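Local coordinates for BIFUNCTIONAL PROTEIN Proline utilization A (PutA) (Corynebacterium freiburgense, PDB 5UX5), which catalyses both steps of proline oxidation to glutamate, pairing an FAD-dependent proline dehydrogenase with an NAD-dependent aldehyde dehydrogenase in one chain, at residues P973-F987 / T997-P1011. Numbering follows the deposited sequence.
Sequences PLETLYVVGDDEEQF and TGTELRKLETHEWFP
Leu974 offers its carbonyl O to the hydroxyl OG1 of Thr999, a side chain short enough to reach a backbone carbonyl just where the two strands begin to pair; the modelled distance is too short to be taken literally. From here they run parallel: Glu1000 N donates to Glu975 O at 2.8 Å. Thr976 lies beside Glu1000 and turns its methyl CG2 over one face of the Arg1002 guanidinium, 3.6 Å from NE. A beta-branched residue suits this place, since its OG1 can also reach Glu1000 OE2, though weakly, while that carboxylate forms a weak salt bridge with Arg1002. Leu977 takes Glu1000 O through its N and gives its own O to Arg1002 N; on the other side of the sheet its CB meets Leu1001 CD2. Tyr978 has CG anti to the carbonyl carbon (chi1 -73°), which lays its ring alongside the extended Arg1002 chain, the ring and guanidinium planes 78° apart. Arg1002 NH1 is placed at its OH in a hydrogen bond modelled too short for its details to be trusted. Phe1010 CB sits over the centre of one ring face, 4.2 Å from the centroid, and Pro1011 CD packs against CE2; a large aromatic with a polar end suits a place between these apolar groups and the arginine. Val979 repeats the backbone pattern, its N to Arg1002 O and its O from Leu1004 N, and its CG2 touches Leu1001 CD2 at 4.1 Å. Val980 CG2 closes on Leu1004 CD2 at 3.7 Å; valines suit this buried strand, where methyl meets methyl. Asp982 OD1 forms a long salt bridge with Lys1003 NZ (3.3 Å), and Phe987 receives Lys1003 CE over one ring face, NZ in off-centre cation-pi contact; the lysine's long chain spans both. Helix 984-997 joins the parallel strands in a beta-alpha-beta unit, strand 1015-1018 pairs with Tyr978 and Val980, and helix 1026-1035 packs on Val980 and Phe1010.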
loop_
_atom_site.group_PDB
_atom_site.type_symbol
_atom_site.label_atom_id
_atom_site.label_comp_id
_atom_site.label_asym_id
_atom_site.label_seq_id
_atom_site.Cartn_x
_atom_site.Cartn_y
_atom_site.Cartn_z
ATOM N N PRO A 973 21.860 7.516 15.673
ATOM C CA PRO A 973 22.543 7.532 16.973
ATOM C C PRO A 973 21.552 7.734 18.103
ATOM O O PRO A 973 20.639 8.557 17.995
ATOM C CB PRO A 973 23.500 8.721 16.854
ATOM C CG PRO A 973 22.811 9.630 15.936
ATOM C CD PRO A 973 22.113 8.753 14.919
ATOM N N LEU A 974 21.706 6.926 19.161
ATOM C CA LEU A 974 21.057 7.198 20.445
ATOM C C LEU A 974 21.751 8.373 21.124
ATOM O O LEU A 974 22.965 8.360 21.285
ATOM C CB LEU A 974 21.114 5.975 21.339
ATOM C CG LEU A 974 20.527 6.095 22.744
ATOM C CD1 LEU A 974 19.042 5.897 22.683
ATOM C CD2 LEU A 974 21.169 5.084 23.712
ATOM N N GLU A 975 20.981 9.395 21.502
ATOM C CA GLU A 975 21.553 10.646 22.014
ATOM C C GLU A 975 22.215 10.476 23.381
ATOM O O GLU A 975 23.341 10.940 23.594
ATOM C CB GLU A 975 20.478 11.725 22.083
ATOM C CG GLU A 975 19.817 12.012 20.734
ATOM C CD GLU A 975 18.715 13.055 20.842
ATOM O OE1 GLU A 975 18.805 13.928 21.749
ATOM O OE2 GLU A 975 17.765 12.992 20.025
ATOM N N THR A 976 21.529 9.838 24.325
ATOM C CA THR A 976 21.998 9.730 25.695
ATOM C C THR A 976 21.838 8.304 26.187
ATOM O O THR A 976 20.742 7.734 26.094
ATOM C CB THR A 976 21.215 10.660 26.630
ATOM O OG1 THR A 976 21.293 12.021 26.172
ATOM C CG2 THR A 976 21.796 10.569 28.022
ATOM N N LEU A 977 22.910 7.767 26.772
ATOM C CA LEU A 977 22.913 6.473 27.440
ATOM C C LEU A 977 23.293 6.648 28.909
ATOM O O LEU A 977 24.259 7.339 29.229
ATOM C CB LEU A 977 23.860 5.484 26.747
ATOM C CG LEU A 977 23.867 4.084 27.372
ATOM C CD1 LEU A 977 22.515 3.469 27.239
ATOM C CD2 LEU A 977 24.870 3.177 26.717
ATOM N N TYR A 978 22.496 6.071 29.798
ATOM C CA TYR A 978 22.768 6.086 31.226
ATOM C C TYR A 978 23.545 4.839 31.627
ATOM O O TYR A 978 23.293 3.741 31.115
ATOM C CB TYR A 978 21.460 6.186 32.023
ATOM C CG TYR A 978 20.841 7.565 31.938
ATOM C CD1 TYR A 978 21.255 8.580 32.799
ATOM C CD2 TYR A 978 19.843 7.859 31.003
ATOM C CE1 TYR A 978 20.718 9.842 32.732
ATOM C CE2 TYR A 978 19.277 9.143 30.927
ATOM C CZ TYR A 978 19.719 10.132 31.800
ATOM O OH TYR A 978 19.183 11.408 31.759
ATOM N N VAL A 979 24.499 5.010 32.540
ATOM C CA VAL A 979 25.402 3.935 32.939
ATOM C C VAL A 979 25.298 3.741 34.446
ATOM O O VAL A 979 25.414 4.706 35.209
ATOM C CB VAL A 979 26.856 4.235 32.523
ATOM C CG1 VAL A 979 27.763 3.061 32.849
ATOM C CG2 VAL A 979 26.923 4.589 31.059
ATOM N N VAL A 980 25.096 2.497 34.872
ATOM C CA VAL A 980 24.980 2.161 36.285
ATOM C C VAL A 980 26.090 1.200 36.682
ATOM O O VAL A 980 26.295 0.172 36.022
ATOM C CB VAL A 980 23.617 1.542 36.605
ATOM C CG1 VAL A 980 23.572 1.212 38.077
ATOM C CG2 VAL A 980 22.558 2.516 36.281
ATOM N N GLY A 981 26.822 1.544 37.732
ATOM C CA GLY A 981 27.889 0.698 38.227
ATOM C C GLY A 981 29.235 1.356 38.039
ATOM O O GLY A 981 29.375 2.373 37.359
ATOM N N ASP A 982 30.249 0.741 38.644
ATOM C CA ASP A 982 31.609 1.279 38.586
ATOM C C ASP A 982 32.564 0.199 38.118
ATOM O O ASP A 982 32.726 -0.832 38.783
ATOM C CB ASP A 982 32.053 1.863 39.932
ATOM C CG ASP A 982 31.251 3.114 40.318
ATOM O OD1 ASP A 982 31.029 4.013 39.461
ATOM O OD2 ASP A 982 30.821 3.186 41.488
ATOM N N ASP A 983 33.175 0.435 36.961
ATOM C CA ASP A 983 34.176 -0.450 36.394
ATOM C C ASP A 983 34.872 0.299 35.276
ATOM O O ASP A 983 34.293 0.480 34.201
ATOM C CB ASP A 983 33.546 -1.740 35.893
ATOM C CG ASP A 983 34.572 -2.723 35.395
ATOM O OD1 ASP A 983 35.365 -2.377 34.493
ATOM O OD2 ASP A 983 34.594 -3.848 35.914
ATOM N N GLU A 984 36.105 0.751 35.524
ATOM C CA GLU A 984 36.745 1.668 34.588
ATOM C C GLU A 984 36.930 1.034 33.213
ATOM O O GLU A 984 36.678 1.674 32.183
ATOM C CB GLU A 984 38.080 2.144 35.136
ATOM C CG GLU A 984 38.546 3.431 34.486
ATOM C CD GLU A 984 40.062 3.626 34.569
ATOM O OE1 GLU A 984 40.700 3.069 35.508
ATOM O OE2 GLU A 984 40.605 4.335 33.678
ATOM N N GLU A 985 37.339 -0.231 33.173
ATOM C CA GLU A 985 37.599 -0.834 31.876
ATOM C C GLU A 985 36.319 -0.906 31.054
ATOM O O GLU A 985 36.304 -0.492 29.895
ATOM C CB GLU A 985 38.241 -2.210 32.041
ATOM C CG GLU A 985 38.234 -2.975 30.755
ATOM C CD GLU A 985 39.161 -4.177 30.746
ATOM O OE1 GLU A 985 39.045 -5.060 31.626
ATOM O OE2 GLU A 985 40.001 -4.235 29.829
ATOM N N GLN A 986 35.224 -1.405 31.649
ATOM C CA GLN A 986 33.961 -1.493 30.913
ATOM C C GLN A 986 33.435 -0.106 30.568
ATOM O O GLN A 986 32.932 0.115 29.461
ATOM C CB GLN A 986 32.917 -2.278 31.710
ATOM C CG GLN A 986 33.303 -3.725 31.962
ATOM C CD GLN A 986 32.402 -4.433 32.967
ATOM O OE1 GLN A 986 31.293 -3.989 33.250
ATOM N NE2 GLN A 986 32.884 -5.540 33.514
ATOM N N PHE A 987 33.566 0.852 31.490
ATOM C CA PHE A 987 33.203 2.217 31.142
ATOM C C PHE A 987 34.000 2.742 29.947
ATOM O O PHE A 987 33.490 3.556 29.175
ATOM C CB PHE A 987 33.366 3.146 32.337
ATOM C CG PHE A 987 32.598 4.419 32.193
ATOM C CD1 PHE A 987 31.239 4.461 32.500
ATOM C CD2 PHE A 987 33.202 5.564 31.705
ATOM C CE1 PHE A 987 30.499 5.631 32.344
ATOM C CE2 PHE A 987 32.467 6.751 31.545
ATOM C CZ PHE A 987 31.113 6.779 31.866
ATOM N N THR A 997 29.405 6.731 17.867
ATOM C CA THR A 997 28.025 7.058 17.555
ATOM C C THR A 997 27.660 8.488 17.911
ATOM O O THR A 997 26.642 8.994 17.410
ATOM C CB THR A 997 27.065 6.089 18.251
ATOM O OG1 THR A 997 27.225 6.192 19.668
ATOM C CG2 THR A 997 27.351 4.692 17.817
ATOM N N GLY A 998 28.476 9.156 18.726
ATOM C CA GLY A 998 28.149 10.473 19.232
ATOM C C GLY A 998 27.275 10.505 20.472
ATOM O O GLY A 998 26.887 11.595 20.902
ATOM N N THR A 999 26.947 9.354 21.049
ATOM C CA THR A 999 26.098 9.294 22.227
ATOM C C THR A 999 26.792 9.941 23.421
ATOM O O THR A 999 28.021 9.975 23.517
ATOM C CB THR A 999 25.778 7.839 22.560
ATOM O OG1 THR A 999 25.136 7.224 21.446
ATOM C CG2 THR A 999 24.893 7.734 23.756
ATOM N N GLU A 1000 25.984 10.509 24.305
ATOM C CA GLU A 1000 26.430 11.064 25.571
ATOM C C GLU A 1000 26.229 10.001 26.631
ATOM O O GLU A 1000 25.168 9.375 26.677
ATOM C CB GLU A 1000 25.646 12.325 25.911
ATOM C CG GLU A 1000 26.030 12.996 27.203
ATOM C CD GLU A 1000 24.999 14.015 27.698
ATOM O OE1 GLU A 1000 25.365 14.821 28.578
ATOM O OE2 GLU A 1000 23.838 14.019 27.224
ATOM N N LEU A 1001 27.273 9.731 27.412
ATOM C CA LEU A 1001 27.182 8.851 28.571
ATOM C C LEU A 1001 26.880 9.691 29.810
ATOM O O LEU A 1001 27.494 10.744 30.009
ATOM C CB LEU A 1001 28.479 8.082 28.755
ATOM C CG LEU A 1001 28.843 7.273 27.537
ATOM C CD1 LEU A 1001 30.176 6.597 27.712
ATOM C CD2 LEU A 1001 27.797 6.254 27.361
ATOM N N ARG A 1002 25.901 9.260 30.606
ATOM C CA ARG A 1002 25.580 9.890 31.886
ATOM C C ARG A 1002 25.630 8.832 32.975
ATOM O O ARG A 1002 24.912 7.827 32.888
ATOM C CB ARG A 1002 24.202 10.560 31.880
ATOM C CG ARG A 1002 24.123 11.828 31.113
ATOM C CD ARG A 1002 22.757 12.460 31.288
ATOM N NE ARG A 1002 22.455 13.404 30.215
ATOM C CZ ARG A 1002 21.224 13.760 29.867
ATOM N NH1 ARG A 1002 20.190 13.245 30.517
ATOM N NH2 ARG A 1002 21.020 14.618 28.870
ATOM N N LYS A 1003 26.502 9.042 33.972
ATOM C CA LYS A 1003 26.561 8.158 35.130
ATOM C C LYS A 1003 25.326 8.371 35.991
ATOM O O LYS A 1003 24.807 9.482 36.083
ATOM C CB LYS A 1003 27.836 8.392 35.942
ATOM C CG LYS A 1003 28.914 7.315 35.697
ATOM C CD LYS A 1003 30.250 7.687 36.320
ATOM C CE LYS A 1003 31.361 6.722 35.908
ATOM N NZ LYS A 1003 31.166 5.339 36.449
ATOM N N LEU A 1004 24.803 7.282 36.545
ATOM C CA LEU A 1004 23.511 7.288 37.216
ATOM C C LEU A 1004 23.639 6.568 38.546
ATOM O O LEU A 1004 24.199 5.468 38.605
ATOM C CB LEU A 1004 22.448 6.608 36.361
ATOM C CG LEU A 1004 21.005 6.595 36.867
ATOM C CD1 LEU A 1004 20.262 7.894 36.554
ATOM C CD2 LEU A 1004 20.315 5.415 36.259
ATOM N N GLU A 1005 23.120 7.181 39.601
ATOM C CA GLU A 1005 23.127 6.612 40.941
ATOM C C GLU A 1005 21.754 6.034 41.291
ATOM O O GLU A 1005 20.771 6.194 40.555
ATOM C CB GLU A 1005 23.526 7.685 41.957
ATOM C CG GLU A 1005 24.874 8.339 41.688
ATOM C CD GLU A 1005 25.945 7.895 42.684
ATOM O OE1 GLU A 1005 26.617 6.859 42.439
ATOM O OE2 GLU A 1005 26.096 8.582 43.722
ATOM N N THR A 1006 21.691 5.345 42.432
ATOM C CA THR A 1006 20.396 4.941 42.959
ATOM C C THR A 1006 19.633 6.192 43.376
ATOM O O THR A 1006 20.212 7.128 43.939
ATOM C CB THR A 1006 20.546 4.009 44.169
ATOM O OG1 THR A 1006 21.641 3.105 43.971
ATOM C CG2 THR A 1006 19.276 3.199 44.386
ATOM N N HIS A 1007 18.327 6.192 43.105
ATOM C CA HIS A 1007 17.421 7.292 43.437
ATOM C C HIS A 1007 17.652 8.535 42.584
ATOM O O HIS A 1007 16.867 9.484 42.665
ATOM C CB HIS A 1007 17.506 7.640 44.935
ATOM C CG HIS A 1007 17.012 6.542 45.830
ATOM N ND1 HIS A 1007 17.833 5.537 46.300
ATOM C CD2 HIS A 1007 15.772 6.274 46.314
ATOM C CE1 HIS A 1007 17.123 4.702 47.039
ATOM N NE2 HIS A 1007 15.871 5.129 47.065
ATOM N N GLU A 1008 18.687 8.552 41.745
ATOM C CA GLU A 1008 18.764 9.607 40.741
ATOM C C GLU A 1008 17.728 9.359 39.634
ATOM O O GLU A 1008 17.620 8.252 39.098
ATOM C CB GLU A 1008 20.183 9.709 40.169
ATOM C CG GLU A 1008 20.443 10.987 39.309
ATOM C CD GLU A 1008 21.865 11.057 38.702
ATOM O OE1 GLU A 1008 22.788 10.356 39.184
ATOM O OE2 GLU A 1008 22.053 11.816 37.727
ATOM N N TRP A 1009 16.927 10.376 39.343
ATOM C CA TRP A 1009 15.897 10.328 38.317
ATOM C C TRP A 1009 16.503 10.216 36.912
ATOM O O TRP A 1009 17.633 10.653 36.640
ATOM C CB TRP A 1009 15.045 11.589 38.414
ATOM C CG TRP A 1009 13.986 11.830 37.357
ATOM C CD1 TRP A 1009 12.655 11.575 37.469
ATOM C CD2 TRP A 1009 14.166 12.441 36.060
ATOM N NE1 TRP A 1009 11.990 11.967 36.326
ATOM C CE2 TRP A 1009 12.891 12.505 35.447
ATOM C CE3 TRP A 1009 15.282 12.925 35.355
ATOM C CZ2 TRP A 1009 12.695 13.031 34.159
ATOM C CZ3 TRP A 1009 15.088 13.441 34.067
ATOM C CH2 TRP A 1009 13.797 13.490 33.487
ATOM N N PHE A 1010 15.709 9.664 35.997
ATOM C CA PHE A 1010 16.061 9.578 34.586
ATOM C C PHE A 1010 14.770 9.640 33.777
ATOM O O PHE A 1010 13.714 9.232 34.274
ATOM C CB PHE A 1010 16.858 8.298 34.267
ATOM C CG PHE A 1010 16.257 7.042 34.835
ATOM C CD1 PHE A 1010 15.295 6.329 34.131
ATOM C CD2 PHE A 1010 16.656 6.561 36.081
ATOM C CE1 PHE A 1010 14.743 5.156 34.650
ATOM C CE2 PHE A 1010 16.100 5.387 36.607
ATOM C CZ PHE A 1010 15.145 4.689 35.886
ATOM N N PRO A 1011 14.817 10.138 32.545
ATOM C CA PRO A 1011 13.584 10.447 31.812
ATOM C C PRO A 1011 12.862 9.186 31.377
ATOM O O PRO A 1011 13.453 8.101 31.344
ATOM C CB PRO A 1011 14.089 11.231 30.588
ATOM C CG PRO A 1011 15.475 11.578 30.859
ATOM C CD PRO A 1011 16.009 10.542 31.786
#